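Side-chain contacts in N-acyl-D-glutamate deacylase (Bordetella bronchiseptica, PDB 3GIP), which probably hydrolyses the amide bond of N-acyl-D-glutamate with the help of bound zinc, as a member of the amidohydrolase superfamily: residues A[67-72]-A[80-85]; A[182-187]-A[202-207]; A[314-317]-A[323-326]; A[379-384]-A[402-407]; A[415-420]-A[456-461]. One frame throughout, in Å; residues are numbered along the deposited sequence.

Contacts 1, 2 and 4 pack parts of the amidohydrolase barrel, which holds zinc through Cys95, His218 and His248. Contact 1 comes nearest the metal, Gly67 lying about 10 Å from it. The side chain of Phe184 in contact 2 is about 13 Å from the zinc ion. The centres of contacts 1 and 2 are 24 Å apart. Contacts 1 and 4, centres 14 Å apart, touch through a probable hydrogen bond from Phe381 N to Gln85 OE1 (2.9 Å). Contact 4 in turn meets contact 5, where Thr405 CB lies 3.2 Å from Gly418 O. Contact 3 stands apart at the surface, its centre 46 Å from that of contact 5, across the middle of the chain.

Contact 1 of 5, residues A[67-72]-A[80-85]; sequences GHDDLM and RWKTSQ
Asp69 joins the two segments through both oxygens of its carboxylate. Asp69 OD2 forms a salt bridge with Lys82 NZ at 2.8 Å, met on its syn side, while Asp69 OD1 accepts a hydrogen bond from Trp81 NE1 at 2.9 Å, with an N-H...O angle of 163°. The indole N-H points at its acceptor almost within the ring plane, yet OD1 is approached from above the carboxylate plane, 39° out of it. Two donors on different oxygens should hold the carboxylate against rotation. Lys82 reaches the acid from the opposite direction on a chain that bends at chi2 and then runs extended, and its ammonium also forms a salt bridge with Asp64, so the buried ammonium is shared by two carboxylates. A water accepts from both Lys82 NZ (3.2 Å) and His68 N (2.9 Å), tying the lysine to the loop backbone. Farther out, Met72 crosses the indole at about a right angle and sets its CB against the ring edge, 3.9 Å from Trp81 CZ2. A tryptophan suits this place because it offers one N-H to the acid and a broad hydrocarbon edge to the methionine. The whole is a buried, charged junction between the loop after strand 57-64 and helix 80-83, beside the metal-bearing end of an amidohydrolase barrel.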
# COMPACT_ATOMS: atom_id res chain seq x y z
N GLY A 67 0.19 1.38 1.50
CA GLY A 67 -0.67 2.30 2.20
C GLY A 67 0.03 3.61 2.50
O GLY A 67 1.26 3.68 2.48
N HIS A 68 -0.76 4.64 2.75
CA HIS A 68 -0.25 5.96 3.11
C HIS A 68 -0.99 6.36 4.38
O HIS A 68 -1.16 7.54 4.67
CB HIS A 68 -0.55 6.99 2.01
CG HIS A 68 0.36 6.91 0.83
ND1 HIS A 68 1.72 7.08 0.93
CD2 HIS A 68 0.10 6.69 -0.48
CE1 HIS A 68 2.27 6.97 -0.27
NE2 HIS A 68 1.30 6.73 -1.14
N ASP A 69 -1.42 5.35 5.13
CA ASP A 69 -2.19 5.56 6.35
C ASP A 69 -1.33 5.83 7.59
O ASP A 69 -1.82 5.74 8.72
CB ASP A 69 -3.07 4.33 6.60
CG ASP A 69 -3.67 3.80 5.31
OD1 ASP A 69 -4.77 4.27 4.92
OD2 ASP A 69 -3.04 2.93 4.68
N ASP A 70 -0.08 6.20 7.37
CA ASP A 70 0.88 6.47 8.44
C ASP A 70 0.32 7.16 9.68
O ASP A 70 0.52 6.70 10.80
CB ASP A 70 2.03 7.32 7.91
CG ASP A 70 2.80 6.65 6.80
OD1 ASP A 70 4.01 6.39 6.99
OD2 ASP A 70 2.19 6.38 5.74
N LEU A 71 -0.37 8.27 9.46
CA LEU A 71 -0.91 9.06 10.57
C LEU A 71 -2.38 8.84 10.89
O LEU A 71 -2.93 9.50 11.77
CB LEU A 71 -0.69 10.54 10.28
CG LEU A 71 0.68 10.93 9.74
CD1 LEU A 71 0.66 12.40 9.33
CD2 LEU A 71 1.76 10.66 10.78
N MET A 72 -3.02 7.91 10.19
CA MET A 72 -4.44 7.65 10.41
C MET A 72 -4.76 6.88 11.68
O MET A 72 -5.89 6.92 12.17
CB MET A 72 -5.03 6.92 9.21
CG MET A 72 -4.95 7.71 7.92
SD MET A 72 -5.78 9.31 8.05
CE MET A 72 -4.40 10.39 8.30
N ARG A 80 -11.87 1.93 8.75
CA ARG A 80 -12.95 1.18 8.11
C ARG A 80 -12.74 0.98 6.61
O ARG A 80 -13.23 0.01 6.03
CB ARG A 80 -14.29 1.88 8.36
CG ARG A 80 -15.52 1.11 7.90
CD ARG A 80 -15.78 -0.12 8.77
NE ARG A 80 -17.12 -0.65 8.54
CZ ARG A 80 -17.71 -1.55 9.32
NH1 ARG A 80 -17.08 -2.03 10.38
NH2 ARG A 80 -18.95 -1.96 9.04
N TRP A 81 -12.00 1.89 5.97
CA TRP A 81 -11.74 1.77 4.54
C TRP A 81 -10.88 0.54 4.26
O TRP A 81 -10.85 0.04 3.14
CB TRP A 81 -11.08 3.04 3.99
CG TRP A 81 -9.80 3.47 4.67
CD1 TRP A 81 -8.52 3.22 4.24
CD2 TRP A 81 -9.68 4.24 5.86
NE1 TRP A 81 -7.61 3.80 5.10
CE2 TRP A 81 -8.30 4.43 6.10
CE3 TRP A 81 -10.60 4.79 6.76
CZ2 TRP A 81 -7.82 5.15 7.20
CZ3 TRP A 81 -10.13 5.51 7.86
CH2 TRP A 81 -8.75 5.68 8.07
N LYS A 82 -10.18 0.06 5.29
CA LYS A 82 -9.33 -1.12 5.16
C LYS A 82 -10.10 -2.39 5.52
O LYS A 82 -10.18 -3.33 4.74
CB LYS A 82 -8.12 -1.04 6.10
CG LYS A 82 -7.19 0.13 5.88
CD LYS A 82 -6.48 0.08 4.54
CE LYS A 82 -5.31 1.05 4.55
NZ LYS A 82 -4.69 1.27 3.22
N THR A 83 -10.68 -2.40 6.72
CA THR A 83 -11.40 -3.57 7.18
C THR A 83 -12.58 -3.97 6.30
O THR A 83 -12.83 -5.16 6.10
CB THR A 83 -11.90 -3.38 8.63
OG1 THR A 83 -12.88 -2.34 8.66
CG2 THR A 83 -10.75 -3.01 9.55
N SER A 84 -13.30 -2.98 5.77
CA SER A 84 -14.46 -3.25 4.93
C SER A 84 -14.12 -3.92 3.60
O SER A 84 -15.01 -4.41 2.91
CB SER A 84 -15.25 -1.97 4.68
OG SER A 84 -14.53 -1.05 3.89
N GLN A 85 -12.84 -3.94 3.24
CA GLN A 85 -12.44 -4.61 2.01
C GLN A 85 -11.55 -5.82 2.30
O GLN A 85 -10.87 -6.35 1.42
CB GLN A 85 -11.76 -3.65 1.02
CG GLN A 85 -10.50 -2.96 1.50
CD GLN A 85 -9.89 -2.09 0.41
OE1 GLN A 85 -9.51 -2.59 -0.65
NE2 GLN A 85 -9.78 -0.79 0.67
O HOH W 1 -3.58 4.10 2.10

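Contact 2 of 5, residues A[182-187]-A[202-207]; sequences VGFSTG and EGLARV
The ring of Phe184 packs on Leu204, whose CB sits over one ring face. This CH-pi contact joins a strand to the helix that follows it in the beta-alpha-beta unit formed by strand 183-187, helix 198-210 and strand 214-218, a unit of the kind from which the TIM barrel of the amidohydrolases is built. Leu204 CB stands 4.0 Å from the centroid of the Phe184 ring, 22° off the ring normal, and is displaced toward the rim. The ring atom nearest to Leu204 CB is Phe184 CZ at 3.8 Å. The far end of the ring also reaches the helix backbone: Phe184 CE2 is 3.8 Å from Leu204 O, and Phe184 CZ is equally close to Ala205 N. Ala205 adds its methyl, with CB 4.5 Å from Phe184 CZ, and a residue this small lets the phenyl end come close to the helix. No polar bond crosses between the segments, so the fit rests on shape and apolar burial.

Phe184 projects from the strand toward the helix, its CG placed between backbone N and carbonyl carbon (chi1 75°). His215, on the adjoining strand, stacks with the same ring. Leu173 of helix 163-179 touches both Phe184 and Leu204, while Ile236 of helix 226-240 packs on Ala205. The Leu204 side chain, with CG anti to the carbonyl carbon (chi1 -65°), also touches His146 and Leu149 of helix 146-153. On the phenyl face, Leu204 CB lies 3.9 Å from Phe184 CE1.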
# COMPACT_ATOMS: atom_id res chain seq x y z
N VAL A 182 10.54 -2.07 8.07
CA VAL A 182 10.76 -3.13 7.10
C VAL A 182 11.65 -2.74 5.92
O VAL A 182 11.98 -3.57 5.07
CB VAL A 182 9.42 -3.68 6.55
CG1 VAL A 182 8.67 -4.40 7.65
CG2 VAL A 182 8.57 -2.55 5.98
N GLY A 183 12.04 -1.47 5.86
CA GLY A 183 12.89 -1.00 4.78
C GLY A 183 12.69 0.48 4.58
O GLY A 183 12.17 1.16 5.46
N PHE A 184 13.11 0.99 3.42
CA PHE A 184 12.92 2.39 3.12
C PHE A 184 12.25 2.53 1.76
O PHE A 184 12.34 1.62 0.92
CB PHE A 184 14.27 3.14 3.15
CG PHE A 184 15.14 2.90 1.95
CD1 PHE A 184 15.25 3.86 0.95
CD2 PHE A 184 15.88 1.72 1.83
CE1 PHE A 184 16.08 3.65 -0.16
CE2 PHE A 184 16.71 1.50 0.73
CZ PHE A 184 16.81 2.47 -0.26
N SER A 185 11.56 3.64 1.55
CA SER A 185 10.89 3.86 0.28
C SER A 185 11.42 5.13 -0.37
O SER A 185 11.91 6.02 0.32
CB SER A 185 9.38 4.01 0.50
OG SER A 185 9.08 5.22 1.19
N THR A 186 11.33 5.19 -1.69
CA THR A 186 11.75 6.37 -2.42
C THR A 186 10.58 6.91 -3.23
O THR A 186 9.66 6.16 -3.59
CB THR A 186 12.93 6.09 -3.38
OG1 THR A 186 12.65 4.92 -4.17
CG2 THR A 186 14.22 5.87 -2.60
N GLY A 187 10.61 8.21 -3.49
CA GLY A 187 9.59 8.87 -4.29
C GLY A 187 10.40 9.71 -5.26
O GLY A 187 10.46 10.94 -5.14
N GLU A 202 22.13 4.09 -3.47
CA GLU A 202 22.86 2.84 -3.26
C GLU A 202 23.35 2.75 -1.82
O GLU A 202 23.36 1.68 -1.23
CB GLU A 202 24.05 2.76 -4.22
CG GLU A 202 23.64 2.77 -5.69
CD GLU A 202 24.83 2.81 -6.63
OE1 GLU A 202 25.83 3.49 -6.30
OE2 GLU A 202 24.76 2.18 -7.71
N GLY A 203 23.76 3.89 -1.26
CA GLY A 203 24.22 3.91 0.11
C GLY A 203 23.14 3.42 1.05
O GLY A 203 23.39 2.61 1.94
N LEU A 204 21.92 3.91 0.85
CA LEU A 204 20.80 3.50 1.69
C LEU A 204 20.46 2.04 1.43
O LEU A 204 20.14 1.28 2.36
CB LEU A 204 19.58 4.39 1.41
CG LEU A 204 19.78 5.86 1.79
CD1 LEU A 204 18.62 6.70 1.28
CD2 LEU A 204 19.91 5.97 3.30
N ALA A 205 20.54 1.64 0.17
CA ALA A 205 20.25 0.26 -0.22
C ALA A 205 21.22 -0.73 0.43
O ALA A 205 20.83 -1.84 0.79
CB ALA A 205 20.30 0.12 -1.74
N ARG A 206 22.48 -0.32 0.59
CA ARG A 206 23.47 -1.20 1.22
C ARG A 206 23.10 -1.43 2.68
O ARG A 206 23.24 -2.54 3.21
CB ARG A 206 24.87 -0.59 1.14
CG ARG A 206 25.49 -0.58 -0.25
CD ARG A 206 27.01 -0.41 -0.17
NE ARG A 206 27.40 0.84 0.48
CZ ARG A 206 27.37 2.03 -0.11
NH1 ARG A 206 26.97 2.14 -1.37
NH2 ARG A 206 27.75 3.11 0.56
N VAL A 207 22.62 -0.38 3.34
CA VAL A 207 22.21 -0.47 4.73
C VAL A 207 21.02 -1.42 4.86
O VAL A 207 20.96 -2.25 5.77
CB VAL A 207 21.82 0.92 5.29
CG1 VAL A 207 21.28 0.78 6.71
CG2 VAL A 207 23.03 1.84 5.27

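Contact 3 of 5, residues A[314-317]-A[323-326]; sequences SGEY and ARWG
A surface salt bridge between Glu316 and Arg324 spans one short helix, from the residue before its N-cap to the last turn of helix 318-325. Glu316 OE1 receives Arg324 NH2 at 2.8 Å, with an N-H...O angle of 157°. The donor approaches the syn side of OE1, 19° out of the carboxylate plane, and the oxygen lies at the edge of the guanidinium, near its plane. The two flat groups are nevertheless turned almost square to each other, 81° apart. This fits a grip by one bond: Glu316 OE1 is 3.7 Å from Arg324 NH1 and Glu316 OE2 is 4.0 Å from Arg324 NH2, so the paired, side-on bridge of coplanar groups does not form.

Each chain is long enough to span the gap. Glu316 runs straight beyond CG, whereas Arg324 starts with CG anti to the backbone N and bends at chi3 to turn its guanidinium toward the acid. Arg324 is exposed, and solvent probably weakens the attraction between the charges.

Tyr317 occupies the N-cap, and Gly326, with positive phi, is the C-prime residue of the Schellman motif that closes the helix. Beyond the bridge, the backbones of Gly315 and Glu316 are hydrogen-bonded to Ile304 of strand 303-307, while Trp325 packs against helix 329-336, so the loop before the helix is tied to that strand and the end of the helix packs on the next helix.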
# COMPACT_ATOMS: atom_id res chain seq x y z
N SER A 314 -13.21 20.41 -5.30
CA SER A 314 -13.05 18.97 -5.25
C SER A 314 -14.12 18.34 -6.13
O SER A 314 -15.29 18.73 -6.08
CB SER A 314 -13.21 18.46 -3.81
OG SER A 314 -12.12 18.91 -3.02
N GLY A 315 -13.71 17.38 -6.96
CA GLY A 315 -14.65 16.70 -7.85
C GLY A 315 -14.79 17.33 -9.22
O GLY A 315 -15.41 16.75 -10.12
N GLU A 316 -14.22 18.52 -9.39
CA GLU A 316 -14.31 19.24 -10.66
C GLU A 316 -13.11 19.01 -11.58
O GLU A 316 -12.02 18.67 -11.13
CB GLU A 316 -14.46 20.74 -10.38
CG GLU A 316 -15.73 21.08 -9.61
CD GLU A 316 -15.88 22.56 -9.30
OE1 GLU A 316 -15.00 23.36 -9.67
OE2 GLU A 316 -16.91 22.93 -8.68
N TYR A 317 -13.35 19.18 -12.88
CA TYR A 317 -12.30 19.03 -13.89
C TYR A 317 -11.50 20.32 -13.99
O TYR A 317 -12.07 21.41 -13.98
CB TYR A 317 -12.91 18.75 -15.27
CG TYR A 317 -13.51 17.38 -15.45
CD1 TYR A 317 -12.76 16.23 -15.25
CD2 TYR A 317 -14.84 17.24 -15.85
CE1 TYR A 317 -13.30 14.96 -15.46
CE2 TYR A 317 -15.40 15.98 -16.06
CZ TYR A 317 -14.62 14.85 -15.86
OH TYR A 317 -15.17 13.60 -16.07
N ALA A 323 -11.90 27.32 -17.40
CA ALA A 323 -12.86 28.00 -18.26
C ALA A 323 -13.72 28.97 -17.45
O ALA A 323 -14.01 30.08 -17.90
CB ALA A 323 -13.74 26.98 -18.97
N ARG A 324 -14.13 28.54 -16.27
CA ARG A 324 -14.96 29.38 -15.41
C ARG A 324 -14.21 30.61 -14.92
O ARG A 324 -14.80 31.69 -14.78
CB ARG A 324 -15.47 28.56 -14.22
CG ARG A 324 -16.41 29.34 -13.30
CD ARG A 324 -17.11 28.44 -12.30
NE ARG A 324 -16.20 27.86 -11.31
CZ ARG A 324 -15.89 26.57 -11.24
NH1 ARG A 324 -16.40 25.70 -12.11
NH2 ARG A 324 -15.09 26.13 -10.28
N TRP A 325 -12.92 30.46 -14.66
CA TRP A 325 -12.11 31.57 -14.17
C TRP A 325 -11.57 32.45 -15.29
O TRP A 325 -11.07 33.54 -15.04
CB TRP A 325 -10.94 31.04 -13.33
CG TRP A 325 -11.35 30.35 -12.07
CD1 TRP A 325 -12.59 30.35 -11.50
CD2 TRP A 325 -10.51 29.60 -11.19
NE1 TRP A 325 -12.58 29.65 -10.32
CE2 TRP A 325 -11.31 29.18 -10.10
CE3 TRP A 325 -9.15 29.25 -11.21
CZ2 TRP A 325 -10.79 28.41 -9.05
CZ3 TRP A 325 -8.64 28.49 -10.16
CH2 TRP A 325 -9.46 28.08 -9.09
N GLY A 326 -11.66 31.96 -16.52
CA GLY A 326 -11.17 32.73 -17.65
C GLY A 326 -9.66 32.75 -17.78
O GLY A 326 -9.09 33.74 -18.25

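Contact 4 of 5, residues A[379-384]-A[402-407]; sequences GSFTRV and ARMTAL
Met404 lays its extended side chain along the rim of the Phe381 ring, the two side chains sliding past each other in opposite directions. This is a Met-aromatic contact of the edge type: Met404 SD stands 5.1 Å from the centroid of the Phe381 ring and 80° off the ring normal. It joins helix 376-391 to the end of helix 397-404, within the C-terminal part of the amidohydrolase fold. The closest ring atom to Met404 SD is Phe381 CD1, at 3.7 Å, and the methylenes follow the same border, with Met404 CB 3.9 Å from Phe381 CE1. A thioether at an aromatic edge places a polarisable sulfur beside the partly positive ring hydrogens.

The unbranched methionine then runs on to the helix itself. Chi2 and chi3 are both near 180°, which carries CE past the phenyl to Val384, one turn farther along. There the methyls of Val384 and Met404 meet tip to tip, with Val384 CG1 lying 3.6 Å from Met404 CE. Val384 holds this branch anti to its own backbone N (chi1 169°), and its short branched end brings a methyl to the thioether methyl without reaching farther.

Around the pair, Val362 of strand 360-362 touches both Phe381 and Met404. Strand 57-64 contributes Asp64 against the phenylalanine and Phe62 against the methionine, and the backbone of Met404 is hydrogen-bonded to that of Ile63. Met404 CE also comes to 3.5 Å from the carbonyl oxygen Phe381 O.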
# COMPACT_ATOMS: atom_id res chain seq x y z
N GLY A 379 -12.03 0.38 -2.41
CA GLY A 379 -12.36 -0.82 -3.17
C GLY A 379 -11.30 -1.62 -3.88
O GLY A 379 -11.64 -2.52 -4.64
N SER A 380 -10.03 -1.33 -3.64
CA SER A 380 -8.96 -2.06 -4.32
C SER A 380 -8.99 -3.58 -4.24
O SER A 380 -9.02 -4.26 -5.26
CB SER A 380 -7.59 -1.56 -3.83
OG SER A 380 -7.35 -0.23 -4.25
N PHE A 381 -8.97 -4.13 -3.03
CA PHE A 381 -8.93 -5.59 -2.90
C PHE A 381 -10.17 -6.32 -3.39
O PHE A 381 -10.07 -7.36 -4.03
CB PHE A 381 -8.60 -5.96 -1.45
CG PHE A 381 -7.14 -5.78 -1.12
CD1 PHE A 381 -6.27 -6.86 -1.11
CD2 PHE A 381 -6.63 -4.50 -0.90
CE1 PHE A 381 -4.91 -6.68 -0.89
CE2 PHE A 381 -5.27 -4.31 -0.68
CZ PHE A 381 -4.40 -5.40 -0.68
N THR A 382 -11.34 -5.76 -3.11
CA THR A 382 -12.58 -6.38 -3.55
C THR A 382 -12.78 -6.19 -5.06
O THR A 382 -13.48 -6.98 -5.70
CB THR A 382 -13.75 -5.83 -2.75
OG1 THR A 382 -13.66 -4.40 -2.71
CG2 THR A 382 -13.72 -6.37 -1.32
N ARG A 383 -12.18 -5.15 -5.63
CA ARG A 383 -12.30 -4.93 -7.06
C ARG A 383 -11.45 -6.00 -7.75
O ARG A 383 -11.80 -6.49 -8.83
CB ARG A 383 -11.83 -3.53 -7.46
CG ARG A 383 -12.10 -3.16 -8.92
CD ARG A 383 -11.75 -1.70 -9.18
NE ARG A 383 -11.99 -1.26 -10.55
CZ ARG A 383 -13.18 -1.01 -11.08
NH1 ARG A 383 -14.28 -1.15 -10.35
NH2 ARG A 383 -13.28 -0.59 -12.33
N VAL A 384 -10.33 -6.37 -7.14
CA VAL A 384 -9.51 -7.41 -7.74
C VAL A 384 -10.29 -8.73 -7.70
O VAL A 384 -10.38 -9.43 -8.71
CB VAL A 384 -8.16 -7.59 -7.00
CG1 VAL A 384 -7.46 -8.85 -7.48
CG2 VAL A 384 -7.27 -6.37 -7.25
N ALA A 402 -3.35 -15.63 -2.89
CA ALA A 402 -1.93 -15.77 -2.60
C ALA A 402 -1.22 -14.43 -2.83
O ALA A 402 -0.32 -14.06 -2.07
CB ALA A 402 -1.31 -16.85 -3.48
N ARG A 403 -1.61 -13.70 -3.87
CA ARG A 403 -1.00 -12.40 -4.16
C ARG A 403 -1.28 -11.37 -3.08
O ARG A 403 -0.52 -10.41 -2.91
CB ARG A 403 -1.53 -11.83 -5.48
CG ARG A 403 -1.31 -12.70 -6.69
CD ARG A 403 0.16 -12.99 -6.92
NE ARG A 403 0.35 -13.64 -8.21
CZ ARG A 403 0.30 -13.00 -9.37
NH1 ARG A 403 0.07 -11.69 -9.41
NH2 ARG A 403 0.42 -13.68 -10.50
N MET A 404 -2.37 -11.57 -2.35
CA MET A 404 -2.80 -10.64 -1.31
C MET A 404 -2.36 -11.05 0.08
O MET A 404 -2.53 -10.28 1.03
CB MET A 404 -4.32 -10.55 -1.27
CG MET A 404 -4.98 -10.21 -2.58
SD MET A 404 -6.77 -10.32 -2.45
CE MET A 404 -7.23 -9.39 -3.92
N THR A 405 -1.82 -12.25 0.22
CA THR A 405 -1.46 -12.74 1.53
C THR A 405 -0.05 -13.32 1.65
O THR A 405 0.86 -12.66 2.17
CB THR A 405 -2.48 -13.80 1.99
OG1 THR A 405 -2.52 -14.88 1.03
CG2 THR A 405 -3.88 -13.18 2.09
N ALA A 406 0.14 -14.54 1.17
CA ALA A 406 1.44 -15.19 1.25
C ALA A 406 2.56 -14.43 0.54
O ALA A 406 3.65 -14.29 1.09
CB ALA A 406 1.36 -16.60 0.71
N LEU A 407 2.31 -13.94 -0.67
CA LEU A 407 3.36 -13.22 -1.39
C LEU A 407 3.81 -11.99 -0.61
O LEU A 407 5.01 -11.77 -0.42
CB LEU A 407 2.89 -12.84 -2.80
CG LEU A 407 3.92 -12.15 -3.70
CD1 LEU A 407 5.17 -13.02 -3.87
CD2 LEU A 407 3.27 -11.86 -5.05

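Contact 5 of 5, residues A[415-420]-A[456-461]; sequences AERGVL and LVNGAE
The guanidinium of Arg417 and the side-chain amide of Asn458 meet with their planes 68° apart, the amide end standing at the guanidinium edge and close to its plane. Trp425 makes a cation-pi contact with the same arginine. Across the contact, Arg417 NH1 is 2.9 Å from the amide atom modelled as Asn458 ND2, and Arg417 NH2 is 3.3 Å from it. The amide is probably turned over in the model, so these distances do not establish which of its atoms faces the arginine.

Arg417 reaches the meeting point with CG anti to the carbonyl carbon (chi1 -73°) and a chain extended from CG to NE. Its strongest polar partner is Asp427, which forms a salt bridge with NH1 and so holds the buried cation where the amide meets it. The two side chains, Arg417 and Asn458, cross at about a right angle.

Asn458 is in the type I' turn of a beta hairpin, strands 452-457 and 460-463, closed by the backbone hydrogen bonds Val457 N to Ala460 O (2.8 Å) and Ala460 N to Val457 O (2.9 Å). Asparagine tolerates the positive phi of such a turn well, and Gly459 follows it with a second positive phi. Asp427, in the loop before strand 428-431, accepts a hydrogen bond from Asn458 N through OD1, while its OD2 pairs with Arg417 NH1.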
# COMPACT_ATOMS: atom_id res chain seq x y z
N ALA A 415 6.62 -13.08 9.44
CA ALA A 415 6.57 -14.45 9.94
C ALA A 415 5.22 -14.69 10.60
O ALA A 415 4.67 -13.82 11.27
CB ALA A 415 7.70 -14.69 10.94
N GLU A 416 4.69 -15.89 10.39
CA GLU A 416 3.42 -16.30 10.96
C GLU A 416 2.22 -15.47 10.53
O GLU A 416 1.25 -15.33 11.27
CB GLU A 416 3.53 -16.31 12.49
CG GLU A 416 4.62 -17.24 13.00
CD GLU A 416 4.42 -18.68 12.56
OE1 GLU A 416 5.39 -19.47 12.63
OE2 GLU A 416 3.29 -19.03 12.15
N ARG A 417 2.28 -14.93 9.31
CA ARG A 417 1.18 -14.15 8.76
C ARG A 417 1.06 -14.41 7.27
O ARG A 417 2.01 -14.86 6.63
CB ARG A 417 1.38 -12.65 8.98
CG ARG A 417 1.17 -12.21 10.41
CD ARG A 417 1.23 -10.70 10.55
NE ARG A 417 1.43 -10.34 11.94
CZ ARG A 417 0.49 -10.38 12.88
NH1 ARG A 417 -0.75 -10.75 12.57
NH2 ARG A 417 0.79 -10.08 14.13
N GLY A 418 -0.12 -14.13 6.72
CA GLY A 418 -0.34 -14.32 5.30
C GLY A 418 -0.71 -15.73 4.87
O GLY A 418 -0.82 -16.00 3.68
N VAL A 419 -0.89 -16.62 5.84
CA VAL A 419 -1.26 -18.00 5.54
C VAL A 419 -2.13 -18.58 6.63
O VAL A 419 -1.97 -18.24 7.81
CB VAL A 419 -0.01 -18.91 5.41
CG1 VAL A 419 0.79 -18.54 4.17
CG2 VAL A 419 0.85 -18.79 6.66
N LEU A 420 -3.07 -19.43 6.25
CA LEU A 420 -3.93 -20.06 7.24
C LEU A 420 -3.34 -21.44 7.54
O LEU A 420 -3.59 -22.40 6.83
CB LEU A 420 -5.37 -20.20 6.72
CG LEU A 420 -6.15 -18.91 6.47
CD1 LEU A 420 -7.59 -19.25 6.12
CD2 LEU A 420 -6.12 -18.01 7.72
N LEU A 456 -11.07 -10.88 11.04
CA LEU A 456 -10.42 -11.04 12.33
C LEU A 456 -8.99 -10.53 12.20
O LEU A 456 -8.33 -10.78 11.19
CB LEU A 456 -10.37 -12.51 12.76
CG LEU A 456 -11.67 -13.29 12.96
CD1 LEU A 456 -11.31 -14.72 13.37
CD2 LEU A 456 -12.52 -12.63 14.03
N VAL A 457 -8.54 -9.81 13.21
CA VAL A 457 -7.18 -9.31 13.26
C VAL A 457 -6.64 -9.92 14.54
O VAL A 457 -7.15 -9.64 15.63
CB VAL A 457 -7.12 -7.77 13.35
CG1 VAL A 457 -5.71 -7.31 13.66
CG2 VAL A 457 -7.58 -7.16 12.02
N ASN A 458 -5.64 -10.79 14.41
CA ASN A 458 -5.06 -11.46 15.57
C ASN A 458 -6.14 -12.12 16.41
O ASN A 458 -6.13 -12.07 17.64
CB ASN A 458 -4.26 -10.45 16.40
CG ASN A 458 -3.09 -9.88 15.62
OD1 ASN A 458 -2.87 -8.67 15.61
ND2 ASN A 458 -2.32 -10.75 14.98
N GLY A 459 -7.09 -12.75 15.72
CA GLY A 459 -8.17 -13.46 16.39
C GLY A 459 -9.35 -12.64 16.88
O GLY A 459 -10.35 -13.21 17.34
N ALA A 460 -9.25 -11.32 16.81
CA ALA A 460 -10.34 -10.46 17.27
C ALA A 460 -11.13 -9.86 16.11
O ALA A 460 -10.55 -9.41 15.13
CB ALA A 460 -9.78 -9.35 18.15
N GLU A 461 -12.45 -9.85 16.24
CA GLU A 461 -13.29 -9.29 15.19
C GLU A 461 -13.14 -7.78 15.06
O GLU A 461 -13.17 -7.05 16.06
CB GLU A 461 -14.77 -9.59 15.47
CG GLU A 461 -15.71 -8.96 14.44
CD GLU A 461 -17.18 -9.13 14.78
OE1 GLU A 461 -17.50 -9.87 15.74
OE2 GLU A 461 -18.03 -8.52 14.09